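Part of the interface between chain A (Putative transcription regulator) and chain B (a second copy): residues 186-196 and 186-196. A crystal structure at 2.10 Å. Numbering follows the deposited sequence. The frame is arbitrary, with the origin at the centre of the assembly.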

ATOM      1  N   PHE A 186       9.874  -6.624  12.437  1.00  4.51           N
ATOM      2  CA  PHE A 186       9.857  -5.453  13.327  1.00  4.33           C
ATOM      3  C   PHE A 186      11.203  -4.743  13.311  1.00  3.92           C
ATOM      4  O   PHE A 186      11.253  -3.548  13.525  1.00  5.10           O
ATOM      5  N   GLN A 187      12.303  -5.454  13.053  1.00  3.88           N
ATOM      6  CA  GLN A 187      13.591  -4.742  12.964  1.00  4.84           C
ATOM      7  C   GLN A 187      13.561  -3.658  11.834  1.00  4.74           C
ATOM      8  O   GLN A 187      13.991  -2.503  12.028  1.00  4.63           O
HETATM    9  N   MSE A 188      13.028  -4.013  10.673  1.00  4.99           N
HETATM   10  CA  MSE A 188      12.880  -3.022   9.583  1.00  5.80           C
HETATM   11  C   MSE A 188      11.929  -1.852   9.982  1.00  4.76           C
HETATM   12  O   MSE A 188      12.264  -0.681   9.820  1.00  4.82           O
ATOM     13  N   ILE A 189      10.756  -2.184  10.522  1.00  4.69           N
ATOM     14  CA  ILE A 189       9.740  -1.179  10.886  1.00  3.87           C
ATOM     15  C   ILE A 189      10.219  -0.245  11.989  1.00  4.00           C
ATOM     16  O   ILE A 189      10.048   0.962  11.893  1.00  3.18           O
ATOM     17  N   TRP A 190      10.825  -0.819  13.032  1.00  3.89           N
ATOM     18  CA  TRP A 190      11.321  -0.031  14.168  1.00  4.07           C
ATOM     19  C   TRP A 190      12.514   0.847  13.796  1.00  3.58           C
ATOM     20  O   TRP A 190      12.578   2.003  14.210  1.00  3.71           O
ATOM     21  N   ASP A 191      13.482   0.300  13.059  1.00  3.65           N
ATOM     22  CA  ASP A 191      14.562   1.144  12.466  1.00  3.37           C
ATOM     23  C   ASP A 191      14.007   2.334  11.651  1.00  3.73           C
ATOM     24  O   ASP A 191      14.505   3.473  11.761  1.00  2.56           O
ATOM     25  N   ALA A 192      13.018   2.045  10.802  1.00  3.20           N
ATOM     26  CA  ALA A 192      12.363   3.096   9.964  1.00  3.15           C
ATOM     27  C   ALA A 192      11.835   4.204  10.868  1.00  3.82           C
ATOM     28  O   ALA A 192      12.106   5.354  10.631  1.00  4.62           O
HETATM   29  N   MSE A 193      11.111   3.833  11.922  1.00  4.45           N
HETATM   30  CA  MSE A 193      10.474   4.801  12.834  1.00  6.49           C
HETATM   31  C   MSE A 193      11.409   5.530  13.819  1.00  6.64           C
HETATM   32  O   MSE A 193      11.209   6.701  14.107  1.00  7.26           O
ATOM     33  N   LYS A 194      12.364   4.822  14.398  1.00  7.67           N
ATOM     34  CA  LYS A 194      13.039   5.324  15.591  1.00  7.79           C
ATOM     35  C   LYS A 194      13.974   6.487  15.319  1.00  7.32           C
ATOM     36  O   LYS A 194      14.532   6.612  14.235  1.00  6.14           O
ATOM     37  N   GLN A 195      14.112   7.354  16.320  1.00  9.33           N
ATOM     38  CA  GLN A 195      14.851   8.593  16.175  1.00 12.08           C
ATOM     39  C   GLN A 195      16.367   8.303  16.063  1.00 13.91           C
ATOM     40  O   GLN A 195      16.925   7.602  16.894  1.00 14.06           O
ATOM     41  N   ASP A 196      16.988   8.869  15.018  1.00 16.98           N
ATOM     42  CA  ASP A 196      18.306   8.499  14.426  1.00 17.93           C
ATOM     43  C   ASP A 196      18.221   7.426  13.303  1.00 18.64           C
ATOM     44  O   ASP A 196      18.074   6.240  13.615  1.00 17.85           O
ATOM     45  OXT ASP A 196      18.313   7.693  12.082  1.00 17.71           O
TER
ATOM     46  N   PHE B 186      14.488  10.049   3.195  1.00  7.96           N
ATOM     47  CA  PHE B 186      15.497   9.002   3.002  1.00  8.34           C
ATOM     48  C   PHE B 186      16.003   8.407   4.311  1.00  8.09           C
ATOM     49  O   PHE B 186      16.335   7.206   4.385  1.00  8.61           O
ATOM     50  N   GLN B 187      16.099   9.216   5.358  1.00  8.16           N
ATOM     51  CA  GLN B 187      16.539   8.649   6.628  1.00  8.10           C
ATOM     52  C   GLN B 187      15.635   7.507   7.127  1.00  7.21           C
ATOM     53  O   GLN B 187      16.109   6.492   7.602  1.00  7.13           O
HETATM   54  N   MSE B 188      14.331   7.660   6.990  1.00  7.61           N
HETATM   55  CA  MSE B 188      13.410   6.595   7.353  1.00  7.61           C
HETATM   56  C   MSE B 188      13.637   5.392   6.440  1.00  7.00           C
HETATM   57  O   MSE B 188      13.677   4.257   6.897  1.00  6.18           O
ATOM     58  N   ILE B 189      13.758   5.655   5.144  1.00  6.67           N
ATOM     59  CA  ILE B 189      13.827   4.595   4.157  1.00  7.22           C
ATOM     60  C   ILE B 189      15.122   3.813   4.294  1.00  7.23           C
ATOM     61  O   ILE B 189      15.098   2.584   4.347  1.00  7.47           O
ATOM     62  N   TRP B 190      16.251   4.523   4.373  1.00  6.24           N
ATOM     63  CA  TRP B 190      17.540   3.853   4.536  1.00  5.61           C
ATOM     64  C   TRP B 190      17.691   3.150   5.905  1.00  5.02           C
ATOM     65  O   TRP B 190      18.302   2.080   5.987  1.00  2.56           O
ATOM     66  N   ASP B 191      17.166   3.761   6.966  1.00  4.71           N
ATOM     67  CA  ASP B 191      17.209   3.114   8.286  1.00  4.55           C
ATOM     68  C   ASP B 191      16.440   1.790   8.192  1.00  5.06           C
ATOM     69  O   ASP B 191      16.893   0.763   8.699  1.00  3.68           O
ATOM     70  N   ALA B 192      15.289   1.827   7.509  1.00  4.69           N
ATOM     71  CA  ALA B 192      14.486   0.619   7.282  1.00  4.96           C
ATOM     72  C   ALA B 192      15.271  -0.488   6.584  1.00  5.58           C
ATOM     73  O   ALA B 192      15.314  -1.627   7.061  1.00  6.03           O
HETATM   74  N   MSE B 193      15.967  -0.137   5.512  1.00  5.27           N
HETATM   75  CA  MSE B 193      16.693  -1.081   4.686  1.00  7.02           C
HETATM   76  C   MSE B 193      18.016  -1.629   5.284  1.00  6.76           C
HETATM   77  O   MSE B 193      18.285  -2.824   5.194  1.00  5.58           O
ATOM     78  N   LYS B 194      18.825  -0.763   5.897  1.00  7.17           N
ATOM     79  CA  LYS B 194      20.220  -1.095   6.182  1.00  8.53           C
ATOM     80  C   LYS B 194      20.413  -2.095   7.302  1.00  7.62           C
ATOM     81  O   LYS B 194      19.588  -2.230   8.193  1.00  5.52           O
ATOM     82  N   GLN B 195      21.511  -2.821   7.191  1.00  9.30           N
ATOM     83  CA  GLN B 195      21.828  -3.924   8.078  1.00 10.37           C
ATOM     84  C   GLN B 195      22.199  -3.350   9.446  1.00 10.81           C
ATOM     85  O   GLN B 195      23.025  -2.419   9.520  1.00  9.43           O
ATOM     86  N   ASP B 196      21.586  -3.946  10.494  1.00 12.53           N
ATOM     87  CA  ASP B 196      21.410  -3.405  11.888  1.00 12.99           C
ATOM     88  C   ASP B 196      20.183  -2.444  12.122  1.00 13.64           C
ATOM     89  O   ASP B 196      19.032  -2.808  12.510  1.00 11.73           O
ATOM     90  OXT ASP B 196      20.310  -1.237  11.873  1.00 12.25           O
TER

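What lets the two helices come so close? Their axes approach to 7.0 Å and run nearly antiparallel, at 153°, and alanines meet where they cross. Ala A192 and Ala B192 face each other with CA atoms 4.2 Å apart; both CA-to-CB bonds point sideways, and the methyls touch, Ala A192 CB lying 3.7 Å from Ala B192 CB. With so little side chain between them, backbone meets backbone: Ala A192 CA lies 3.5 Å from Met B188 O in a CA-H...O contact, and Ala B192 CA is 3.6 Å from Met A188 O.

Which apolar side chains close around this alanine pair? The CA-to-CB bonds of the selenomethionines Met A188 and Met B188 also point sideways, with chi1 t, chi2 t and chi3 m. Met A188 CG packs 4.0 Å from Ala B192 CB, and Met B188 CG sits 3.9 Å from Ala A192 CB. Chi3 then turns the terminal methyl to the next residue of the partner, Met A188 CE lying 4.3 Å from Met B193 CA. The CA-to-CB bonds of Ile A189 and Ile B189 point away, and these residues take no part.

How do the aspartates fit into so tight a crossing? The CA-to-CB bonds of Asp A191 and Asp B191 point toward the partner, each with chi1 m. Asp A191 CB and Asp B191 CB are 4.4 Å apart, and Asp B191 CB rests 3.2 Å from Asp A191 O. Each carboxylate reaches the C-terminal carboxylate of the other chain: Asp A191 OD2 is 2.5 Å from Asp B196 O, and Asp B191 OD2 is 2.6 Å from Asp A196 OXT. Acid oxygens this close would repel if both were charged, so a proton is probably held within each pair, though its position is open. Asp A191 OD2 and Asp B191 OD2 also have hydrogen-bonding partners elsewhere in the structure.

What ties the chain ends to the partner helix? Gln A187 and Gln B187 start sideways, but with chi1 and chi2 both t their ends come nearer the partner. Water 1 donates to Gln A187 OE1 at 2.7 Å and accepts from Asp B196 N at 2.7 Å; water 2 repeats the bridge, donating to Gln B187 OE1 at 2.9 Å and accepting from Asp A196 N at 2.6 Å. The CA-to-CB bonds of Asp A196 and Asp B196 point away (chi1 m). Within its own chain, Gln A195 NE2 donates to Asp A196 OD2 at 3.1 Å, while the matching bond from Gln B195 NE2 to Asp B196 OD2, at 3.4 Å, is weak.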

ATOM      1  CB  PHE A 186       9.519  -5.841  14.781  1.00  3.53           C
ATOM      2  CG  PHE A 186       9.319  -4.633  15.701  1.00  3.83           C
ATOM      3  CD1 PHE A 186       8.338  -3.672  15.415  1.00  6.45           C
ATOM      4  CD2 PHE A 186      10.095  -4.462  16.826  1.00  2.95           C
ATOM      5  CE1 PHE A 186       8.162  -2.562  16.237  1.00  7.05           C
ATOM      6  CE2 PHE A 186       9.912  -3.367  17.666  1.00  2.00           C
ATOM      7  CZ  PHE A 186       8.958  -2.418  17.374  1.00  3.20           C
ATOM      8  CB  GLN A 187      14.748  -5.714  12.788  1.00  4.25           C
ATOM      9  CG  GLN A 187      16.128  -5.067  13.001  1.00  8.46           C
ATOM     10  CD  GLN A 187      17.249  -5.980  12.521  1.00 13.98           C
ATOM     11  OE1 GLN A 187      17.200  -6.529  11.398  1.00 17.54           O
ATOM     12  NE2 GLN A 187      18.233  -6.186  13.373  1.00 12.76           N
HETATM   13  CB  MSE A 188      12.409  -3.683   8.291  1.00  4.44           C
HETATM   14  CG  MSE A 188      11.768  -2.644   7.325  1.00  7.54           C
HETATM   15 SE   MSE A 188      11.350  -3.440   5.603  0.80  8.94          SE
HETATM   16  CE  MSE A 188      13.073  -3.397   4.713  1.00  6.13           C
ATOM     17  CB  ILE A 189       8.423  -1.862  11.305  1.00  4.29           C
ATOM     18  CG1 ILE A 189       7.791  -2.606  10.105  1.00  3.68           C
ATOM     19  CG2 ILE A 189       7.462  -0.862  11.986  1.00  6.20           C
ATOM     20  CD1 ILE A 189       6.675  -3.553  10.523  1.00  3.62           C
ATOM     21  CB  TRP A 190      11.656  -0.934  15.404  1.00  3.71           C
ATOM     22  CG  TRP A 190      12.128  -0.150  16.653  1.00  2.27           C
ATOM     23  CD1 TRP A 190      13.319  -0.310  17.326  1.00  4.12           C
ATOM     24  CD2 TRP A 190      11.427   0.915  17.347  1.00  4.06           C
ATOM     25  NE1 TRP A 190      13.389   0.566  18.376  1.00  3.98           N
ATOM     26  CE2 TRP A 190      12.259   1.341  18.407  1.00  2.32           C
ATOM     27  CE3 TRP A 190      10.187   1.569  17.149  1.00  3.39           C
ATOM     28  CZ2 TRP A 190      11.883   2.366  19.294  1.00  6.32           C
ATOM     29  CZ3 TRP A 190       9.818   2.588  18.011  1.00  4.82           C
ATOM     30  CH2 TRP A 190      10.661   2.987  19.074  1.00  3.11           C
ATOM     31  CB  ASP A 191      15.511   0.324  11.573  1.00  2.79           C
ATOM     32  CG  ASP A 191      16.387  -0.627  12.373  1.00  3.42           C
ATOM     33  OD1 ASP A 191      16.344  -0.540  13.610  1.00  3.28           O
ATOM     34  OD2 ASP A 191      17.111  -1.457  11.773  1.00  2.91           O
ATOM     35  CB  ALA A 192      11.228   2.517   9.196  1.00  2.39           C
HETATM   36  CB  MSE A 193       9.388   4.098  13.684  1.00  5.90           C
HETATM   37  CG  MSE A 193       8.247   3.422  12.884  1.00  3.04           C
HETATM   38 SE   MSE A 193       7.069   2.444  14.053  0.70  8.34          SE
HETATM   39  CE  MSE A 193       6.017   3.900  14.835  1.00  3.49           C
ATOM     40  CB  LYS A 194      13.728   4.207  16.386  1.00  7.52           C
ATOM     41  CG  LYS A 194      15.066   3.759  15.848  1.00 10.94           C
ATOM     42  CD  LYS A 194      15.722   2.774  16.816  1.00 13.76           C
ATOM     43  CE  LYS A 194      16.657   1.831  16.078  1.00 15.51           C
ATOM     44  NZ  LYS A 194      17.815   2.629  15.633  1.00 18.76           N
ATOM     45  CB  GLN A 195      14.498   9.512  17.333  1.00 12.89           C
ATOM     46  CG  GLN A 195      15.478  10.657  17.589  1.00 15.10           C
ATOM     47  CD  GLN A 195      15.414  11.717  16.502  1.00 18.66           C
ATOM     48  OE1 GLN A 195      14.339  12.245  16.184  1.00 19.03           O
ATOM     49  NE2 GLN A 195      16.577  12.051  15.942  1.00 20.70           N
ATOM     50  CB  ASP A 196      19.281   8.065  15.483  1.00 19.18           C
ATOM     51  CG  ASP A 196      19.764   9.218  16.343  1.00 21.94           C
ATOM     52  OD1 ASP A 196      20.858   9.070  16.915  1.00 24.99           O
ATOM     53  OD2 ASP A 196      19.060  10.250  16.444  1.00 23.03           O
TER
ATOM     54  CB  PHE B 186      16.680   9.495   2.147  1.00  8.15           C
ATOM     55  CG  PHE B 186      17.606   8.367   1.700  1.00  9.18           C
ATOM     56  CD1 PHE B 186      17.111   7.308   0.930  1.00  8.75           C
ATOM     57  CD2 PHE B 186      18.938   8.332   2.109  1.00 10.31           C
ATOM     58  CE1 PHE B 186      17.970   6.235   0.524  1.00  6.21           C
ATOM     59  CE2 PHE B 186      19.788   7.276   1.721  1.00  8.65           C
ATOM     60  CZ  PHE B 186      19.299   6.237   0.921  1.00  7.34           C
ATOM     61  CB  GLN B 187      16.696   9.736   7.669  1.00  8.57           C
ATOM     62  CG  GLN B 187      17.556   9.295   8.885  1.00 10.88           C
ATOM     63  CD  GLN B 187      17.592  10.357   9.958  1.00 16.07           C
ATOM     64  OE1 GLN B 187      16.551  10.876  10.389  1.00 17.57           O
ATOM     65  NE2 GLN B 187      18.798  10.696  10.401  1.00 19.86           N
HETATM   66  CB  MSE B 188      11.961   7.083   7.229  1.00  7.26           C
HETATM   67  CG  MSE B 188      10.910   5.939   7.308  1.00  8.33           C
HETATM   68 SE   MSE B 188       9.084   6.563   7.417  0.70  9.70          SE
HETATM   69  CE  MSE B 188       8.920   6.833   9.329  1.00  5.03           C
ATOM     70  CB  ILE B 189      13.650   5.138   2.702  1.00  7.62           C
ATOM     71  CG1 ILE B 189      12.185   5.632   2.526  1.00  7.67           C
ATOM     72  CG2 ILE B 189      14.017   4.021   1.673  1.00  7.21           C
ATOM     73  CD1 ILE B 189      11.919   6.457   1.223  1.00  6.65           C
ATOM     74  CB  TRP B 190      18.693   4.848   4.305  1.00  4.71           C
ATOM     75  CG  TRP B 190      20.048   4.253   4.369  1.00  5.19           C
ATOM     76  CD1 TRP B 190      21.099   4.634   5.213  1.00  3.06           C
ATOM     77  CD2 TRP B 190      20.558   3.189   3.551  1.00  5.65           C
ATOM     78  NE1 TRP B 190      22.204   3.848   4.953  1.00  5.08           N
ATOM     79  CE2 TRP B 190      21.906   2.970   3.938  1.00  6.04           C
ATOM     80  CE3 TRP B 190      20.018   2.415   2.514  1.00  5.87           C
ATOM     81  CZ2 TRP B 190      22.698   1.993   3.342  1.00  5.24           C
ATOM     82  CZ3 TRP B 190      20.823   1.446   1.927  1.00  5.65           C
ATOM     83  CH2 TRP B 190      22.130   1.246   2.347  1.00  3.89           C
ATOM     84  CB  ASP B 191      16.566   3.994   9.358  1.00  4.24           C
ATOM     85  CG  ASP B 191      17.501   5.096   9.872  1.00  6.86           C
ATOM     86  OD1 ASP B 191      18.692   5.138   9.493  1.00  3.60           O
ATOM     87  OD2 ASP B 191      17.035   5.907  10.692  1.00  6.63           O
ATOM     88  CB  ALA B 192      13.201   0.963   6.519  1.00  5.63           C
HETATM   89  CB  MSE B 193      16.979  -0.446   3.313  1.00  6.38           C
HETATM   90  CG  MSE B 193      15.715  -0.033   2.504  1.00  7.34           C
HETATM   91 SE   MSE B 193      16.274   0.810   0.886  0.80 12.40          SE
HETATM   92  CE  MSE B 193      16.951  -0.803  -0.062  1.00  7.78           C
ATOM     93  CB  LYS B 194      21.095   0.153   6.407  1.00  8.57           C
ATOM     94  CG  LYS B 194      20.896   0.865   7.754  1.00 11.14           C
ATOM     95  CD  LYS B 194      21.770   2.158   7.840  1.00 11.44           C
ATOM     96  CE  LYS B 194      21.463   2.956   9.103  1.00 14.24           C
ATOM     97  NZ  LYS B 194      21.985   2.171  10.254  1.00 16.79           N
ATOM     98  CB  GLN B 195      22.954  -4.750   7.439  1.00 10.71           C
ATOM     99  CG  GLN B 195      23.618  -5.792   8.310  1.00 13.51           C
ATOM    100  CD  GLN B 195      22.665  -6.899   8.704  1.00 17.01           C
ATOM    101  OE1 GLN B 195      21.896  -7.366   7.884  1.00 19.69           O
ATOM    102  NE2 GLN B 195      22.698  -7.303   9.975  1.00 19.89           N
ATOM    103  CB  ASP B 196      22.693  -2.748  12.320  1.00 14.74           C
ATOM    104  CG  ASP B 196      23.766  -3.761  12.648  1.00 15.77           C
ATOM    105  OD1 ASP B 196      24.468  -3.529  13.655  1.00 20.88           O
ATOM    106  OD2 ASP B 196      23.878  -4.791  11.929  1.00 18.92           O
TER
HETATM  107  O   HOH W   1      19.703  -5.946  10.558  1.00 30.23           O
HETATM  108  O   HOH W   2      16.388  10.700  13.327  1.00 23.69           O